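Local coordinates for DegV family protein (Thermus thermophilus, PDB 2DT8) that binds a fatty acid such as palmitic acid between the two domains of a DegV fold and also carries a zinc ion, at residues T10-P14 / N258-I264; A214-W218 / F275-S279. All coordinates share one frame; numbering follows the deposited sequence.

Interaction 1: T10-P14 / N258-I264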
loop_
_atom_site.group_PDB
_atom_site.type_symbol
_atom_site.label_atom_id
_atom_site.label_comp_id
_atom_site.label_asym_id
_atom_site.label_seq_id
_atom_site.Cartn_x
_atom_site.Cartn_y
_atom_site.Cartn_z
ATOM N N THR A 10 5.557 1.192 4.467
ATOM C CA THR A 10 4.720 0.364 3.610
ATOM C C THR A 10 3.920 1.169 2.592
ATOM O O THR A 10 3.202 0.590 1.783
ATOM C CB THR A 10 3.756 -0.579 4.407
ATOM O OG1 THR A 10 2.712 0.182 5.024
ATOM C CG2 THR A 10 4.526 -1.358 5.461
ATOM N N SER A 11 4.023 2.496 2.625
ATOM C CA SER A 11 3.322 3.308 1.629
ATOM C C SER A 11 4.045 3.152 0.279
ATOM O O SER A 11 3.542 3.563 -0.760
ATOM C CB SER A 11 3.275 4.779 2.057
ATOM O OG SER A 11 4.554 5.286 2.382
ATOM N N ASP A 12 5.238 2.554 0.315
ATOM C CA ASP A 12 6.013 2.243 -0.892
ATOM C C ASP A 12 6.167 3.373 -1.913
ATOM O O ASP A 12 6.084 3.151 -3.129
ATOM C CB ASP A 12 5.406 1.011 -1.588
ATOM C CG ASP A 12 5.552 -0.276 -0.769
ATOM O OD1 ASP A 12 6.364 -0.286 0.185
ATOM O OD2 ASP A 12 4.865 -1.277 -1.086
ATOM N N LEU A 13 6.423 4.578 -1.423
ATOM C CA LEU A 13 6.608 5.734 -2.301
ATOM C C LEU A 13 8.040 5.822 -2.802
ATOM O O LEU A 13 8.972 5.606 -2.036
ATOM C CB LEU A 13 6.300 7.019 -1.538
ATOM C CG LEU A 13 4.825 7.316 -1.294
ATOM C CD1 LEU A 13 4.681 8.398 -0.242
ATOM C CD2 LEU A 13 4.186 7.734 -2.610
ATOM N N PRO A 14 8.233 6.152 -4.086
ATOM C CA PRO A 14 9.592 6.268 -4.629
ATOM C C PRO A 14 10.269 7.400 -3.853
ATOM O O PRO A 14 9.625 8.299 -3.327
ATOM C CB PRO A 14 9.357 6.678 -6.077
ATOM C CG PRO A 14 7.998 6.167 -6.386
ATOM C CD PRO A 14 7.216 6.385 -5.123
ATOM N N ASN A 258 5.915 1.054 -9.194
ATOM C CA ASN A 258 6.980 0.853 -8.224
ATOM C C ASN A 258 6.936 -0.578 -7.757
ATOM O O ASN A 258 5.918 -1.268 -7.884
ATOM C CB ASN A 258 6.834 1.786 -7.005
ATOM C CG ASN A 258 8.121 1.883 -6.171
ATOM O OD1 ASN A 258 9.208 1.527 -6.633
ATOM N ND2 ASN A 258 8.000 2.389 -4.952
ATOM N N GLU A 259 8.064 -1.031 -7.238
ATOM C CA GLU A 259 8.139 -2.365 -6.679
ATOM C C GLU A 259 7.523 -2.274 -5.282
ATOM O O GLU A 259 7.528 -1.215 -4.648
ATOM C CB GLU A 259 9.601 -2.809 -6.559
ATOM C CG GLU A 259 9.757 -4.197 -5.966
ATOM C CD GLU A 259 11.184 -4.719 -5.995
ATOM O OE1 GLU A 259 12.134 -3.924 -6.155
ATOM O OE2 GLU A 259 11.344 -5.946 -5.842
ATOM N N LEU A 260 6.963 -3.389 -4.827
ATOM C CA LEU A 260 6.415 -3.483 -3.483
ATOM C C LEU A 260 7.589 -3.438 -2.516
ATOM O O LEU A 260 8.708 -3.864 -2.857
ATOM C CB LEU A 260 5.737 -4.838 -3.288
ATOM C CG LEU A 260 4.415 -5.109 -3.989
ATOM C CD1 LEU A 260 4.057 -6.578 -3.833
ATOM C CD2 LEU A 260 3.340 -4.227 -3.370
ATOM N N GLY A 261 7.351 -2.933 -1.317
ATOM C CA GLY A 261 8.402 -2.938 -0.321
ATOM C C GLY A 261 8.566 -4.348 0.234
ATOM O O GLY A 261 7.689 -5.208 0.081
ATOM N N ALA A 262 9.696 -4.586 0.893
ATOM C CA ALA A 262 9.976 -5.889 1.476
ATOM C C ALA A 262 8.935 -6.266 2.527
ATOM O O ALA A 262 8.573 -7.438 2.658
ATOM C CB ALA A 262 11.360 -5.886 2.090
ATOM N N VAL A 263 8.440 -5.284 3.281
ATOM C CA VAL A 263 7.442 -5.603 4.300
ATOM C C VAL A 263 6.137 -6.081 3.661
ATOM O O VAL A 263 5.587 -7.108 4.067
ATOM C CB VAL A 263 7.202 -4.408 5.253
ATOM C CG1 VAL A 263 5.957 -4.648 6.109
ATOM C CG2 VAL A 263 8.416 -4.244 6.170
ATOM N N ILE A 264 5.644 -5.375 2.647
ATOM C CA ILE A 264 4.421 -5.828 1.999
ATOM C C ILE A 264 4.652 -7.164 1.278
ATOM O O ILE A 264 3.831 -8.075 1.364
ATOM C CB ILE A 264 3.902 -4.788 0.971
ATOM C CG1 ILE A 264 3.525 -3.490 1.685
ATOM C CG2 ILE A 264 2.697 -5.361 0.212
ATOM C CD1 ILE A 264 2.333 -3.617 2.623
HETATM O O HOH W 1 6.627 -2.281 2.331
#

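Interaction 2: A214-W218 / F275-S279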
loop_
_atom_site.group_PDB
_atom_site.type_symbol
_atom_site.label_atom_id
_atom_site.label_comp_id
_atom_site.label_asym_id
_atom_site.label_seq_id
_atom_site.Cartn_x
_atom_site.Cartn_y
_atom_site.Cartn_z
ATOM N N ALA A 214 -13.119 -5.437 -14.090
ATOM C CA ALA A 214 -13.485 -4.816 -12.818
ATOM C C ALA A 214 -13.158 -3.326 -12.847
ATOM O O ALA A 214 -13.935 -2.497 -12.361
ATOM C CB ALA A 214 -12.738 -5.489 -11.670
ATOM N N PHE A 215 -12.004 -2.988 -13.412
ATOM C CA PHE A 215 -11.577 -1.599 -13.499
ATOM C C PHE A 215 -12.517 -0.750 -14.342
ATOM O O PHE A 215 -12.871 0.365 -13.951
ATOM C CB PHE A 215 -10.168 -1.511 -14.081
ATOM C CG PHE A 215 -9.642 -0.109 -14.179
ATOM C CD1 PHE A 215 -9.492 0.676 -13.037
ATOM C CD2 PHE A 215 -9.287 0.429 -15.412
ATOM C CE1 PHE A 215 -8.993 1.975 -13.122
ATOM C CE2 PHE A 215 -8.785 1.729 -15.505
ATOM C CZ PHE A 215 -8.638 2.499 -14.362
ATOM N N ARG A 216 -12.908 -1.263 -15.502
ATOM C CA ARG A 216 -13.817 -0.518 -16.363
ATOM C C ARG A 216 -15.146 -0.269 -15.646
ATOM O O ARG A 216 -15.703 0.828 -15.731
ATOM C CB ARG A 216 -14.058 -1.275 -17.671
ATOM C CG ARG A 216 -12.908 -1.185 -18.663
ATOM C CD ARG A 216 -13.252 -1.954 -19.937
ATOM N NE ARG A 216 -12.188 -1.919 -20.938
ATOM C CZ ARG A 216 -11.935 -0.882 -21.733
ATOM N NH1 ARG A 216 -12.669 0.219 -21.651
ATOM N NH2 ARG A 216 -10.946 -0.951 -22.616
ATOM N N ALA A 217 -15.649 -1.283 -14.947
ATOM C CA ALA A 217 -16.902 -1.154 -14.206
ATOM C C ALA A 217 -16.767 -0.062 -13.145
ATOM O O ALA A 217 -17.649 0.790 -13.002
ATOM C CB ALA A 217 -17.269 -2.475 -13.552
ATOM N N TRP A 218 -15.663 -0.085 -12.402
ATOM C CA TRP A 218 -15.416 0.922 -11.368
ATOM C C TRP A 218 -15.200 2.319 -11.964
ATOM O O TRP A 218 -15.638 3.326 -11.392
ATOM C CB TRP A 218 -14.174 0.546 -10.544
ATOM C CG TRP A 218 -13.735 1.619 -9.597
ATOM C CD1 TRP A 218 -14.188 1.830 -8.325
ATOM C CD2 TRP A 218 -12.807 2.673 -9.872
ATOM N NE1 TRP A 218 -13.600 2.949 -7.795
ATOM C CE2 TRP A 218 -12.741 3.486 -8.718
ATOM C CE3 TRP A 218 -12.009 3.006 -10.977
ATOM C CZ2 TRP A 218 -11.936 4.623 -8.644
ATOM C CZ3 TRP A 218 -11.204 4.136 -10.906
ATOM C CH2 TRP A 218 -11.168 4.930 -9.741
ATOM N N PHE A 275 -2.696 -3.104 -9.144
ATOM C CA PHE A 275 -2.669 -1.654 -9.136
ATOM C C PHE A 275 -3.782 -1.062 -8.269
ATOM O O PHE A 275 -4.820 -1.670 -8.045
ATOM C CB PHE A 275 -2.597 -0.871 -10.466
ATOM C CG PHE A 275 -3.893 -1.012 -11.208
ATOM C CD1 PHE A 275 -4.149 -2.170 -11.930
ATOM C CD2 PHE A 275 -4.815 0.023 -11.195
ATOM C CE1 PHE A 275 -5.333 -2.290 -12.644
ATOM C CE2 PHE A 275 -6.001 -0.106 -11.913
ATOM C CZ PHE A 275 -6.266 -1.261 -12.637
ATOM N N TYR A 276 -3.466 0.140 -7.757
ATOM C CA TYR A 276 -4.476 0.821 -6.969
ATOM C C TYR A 276 -4.842 1.989 -7.887
ATOM O O TYR A 276 -4.111 2.349 -8.800
ATOM C CB TYR A 276 -3.745 1.462 -5.742
ATOM C CG TYR A 276 -4.136 0.766 -4.486
ATOM C CD1 TYR A 276 -5.316 1.116 -3.837
ATOM C CD2 TYR A 276 -3.318 -0.226 -3.944
ATOM C CE1 TYR A 276 -5.682 0.476 -2.663
ATOM C CE2 TYR A 276 -3.679 -0.859 -2.764
ATOM C CZ TYR A 276 -4.853 -0.509 -2.122
ATOM O OH TYR A 276 -5.229 -1.149 -0.958
ATOM N N ALA A 277 -6.031 2.540 -7.585
ATOM C CA ALA A 277 -6.470 3.668 -8.384
ATOM C C ALA A 277 -7.644 4.626 -7.749
ATOM O O ALA A 277 -8.347 4.118 -6.881
ATOM C CB ALA A 277 -7.097 3.396 -9.834
ATOM N N TYR A 278 -7.731 5.903 -8.099
ATOM C CA TYR A 278 -8.795 6.760 -7.576
ATOM C C TYR A 278 -9.039 7.829 -8.620
ATOM O O TYR A 278 -8.269 7.951 -9.577
ATOM C CB TYR A 278 -8.455 7.405 -6.224
ATOM C CG TYR A 278 -7.439 8.520 -6.256
ATOM C CD1 TYR A 278 -6.074 8.242 -6.181
ATOM C CD2 TYR A 278 -7.840 9.855 -6.331
ATOM C CE1 TYR A 278 -5.137 9.260 -6.177
ATOM C CE2 TYR A 278 -6.903 10.888 -6.331
ATOM C CZ TYR A 278 -5.552 10.582 -6.254
ATOM O OH TYR A 278 -4.617 11.585 -6.268
ATOM N N SER A 279 -10.117 8.581 -8.460
ATOM C CA SER A 279 -10.442 9.630 -9.416
ATOM C C SER A 279 -10.655 10.949 -8.711
ATOM O O SER A 279 -10.834 10.995 -7.490
ATOM C CB SER A 279 -11.695 9.258 -10.208
ATOM O OG SER A 279 -12.831 9.192 -9.362
#

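Interaction 1: T10-P14 / N258-I264
Asp12 meets the start of helix 262-268 through its carboxylate. OD2 accepts a hydrogen bond from the backbone N of Gly261 at 3.0 Å. The N-H points at the oxygen fairly straight, at 160°, but it arrives from above the carboxylate plane. OD1 takes a water at 2.9 Å, and that water accepts a longer bond from Ile264 N, 3.3 Å from its oxygen. Together these contacts set the carboxylate against the first turn of the helix, where Gly261 is the N-cap residue. A negative group here probably interacts well with the helix dipole. Gly261 has no side chain, which lets the carboxylate come close to its backbone.

The second bond runs from the Asn258 side-chain amide to a backbone carbonyl. Asn258 ND2 donates to Asp12 O at 2.8 Å, with the oxygen almost in the amide plane. On the acceptor side the donor stands well above the carbonyl plane. The Asn258 side chain reaches this oxygen with CG anti to its own N (chi1 -164°). It runs alongside the Pro14 ring, heading the opposite way, with ND2 4.0 Å from Pro14 CG.

Apolar contacts lie on the other flank. The methyl CG2 of Thr10 rests on Val263 CG1 at 3.6 Å. Thr10 CB faces the end of Ile264, with CD1 3.8 Å away.

Further out, Ser119 OG bonds Asp12 OD2 and Trp40 NE1 bonds OD1, which fixes the buried carboxylate from more sides. Asp8 holds Thr10 OG1. Val263 and Ile264 also touch the bound palmitic acid, so the helix start that Asp12 grips forms part of the lipid site. The loop after strand 3-8 thus packs on the strand-to-helix turn of the other domain, at the interdomain cleft where DegV proteins bind fatty acids.

Interaction 2: A214-W218 / F275-S279
Phe215 and Trp218 both leave helix 204-219 with CG anti to the backbone N (chi1 -179° for Phe215). This conformation carries both rings off the helix and onto strand 273-279. From the strand, Phe275 has CG between its N and carbonyl carbon (chi1 70°), which turns the ring toward the helix. The two phenylalanines form a T-shaped pair. The edge of Phe275 points at one face of Phe215, with centroids 5.2 Å apart and planes at 80°. CE2 of Phe275 lies 3.7 Å from Phe215 CD1.

Here a helix packs on the face of a mixed four-stranded sheet in an alpha/beta domain, with the axis of residues 214-218 nearly parallel to that of 275-279. Ala277 CB touches both helix rings, 4.1 Å from Phe215 CE1 and 4.3 Å from Trp218 CZ3. Replacing Phe215 with an alanine would probably leave the Phe275 edge without its ring face and open a gap beside Ala277.

Trp218 meets the strand backbone. Its CH2 is 3.7 Å from Tyr278 CA, and Ser279 N lies at the indole edge. Phe154 of the neighbouring strand meets all three aromatic rings, while Arg222 makes a cation-pi contact with Trp218.

From the N terminus, the chain first passes residues 10-14, in the loop after strand 3-8. Residues 214-218 follow much later, on helix 204-219. Residues 258-264 then close interaction 1, a loop of 243 intervening residues. Residues 275-279, close to the C terminus, close interaction 2 over 56 residues. The segments alternate, so the two closures cross rather than nest. Strands 252-259 and 273-279 belong to one four-stranded sheet, joined in sequence through helix 262-268. Interaction 1 ties this sheet's domain to the N-terminal one. Interaction 2 fastens a helix to the sheet itself. Their centres lie about 20 Å apart, and they do not touch.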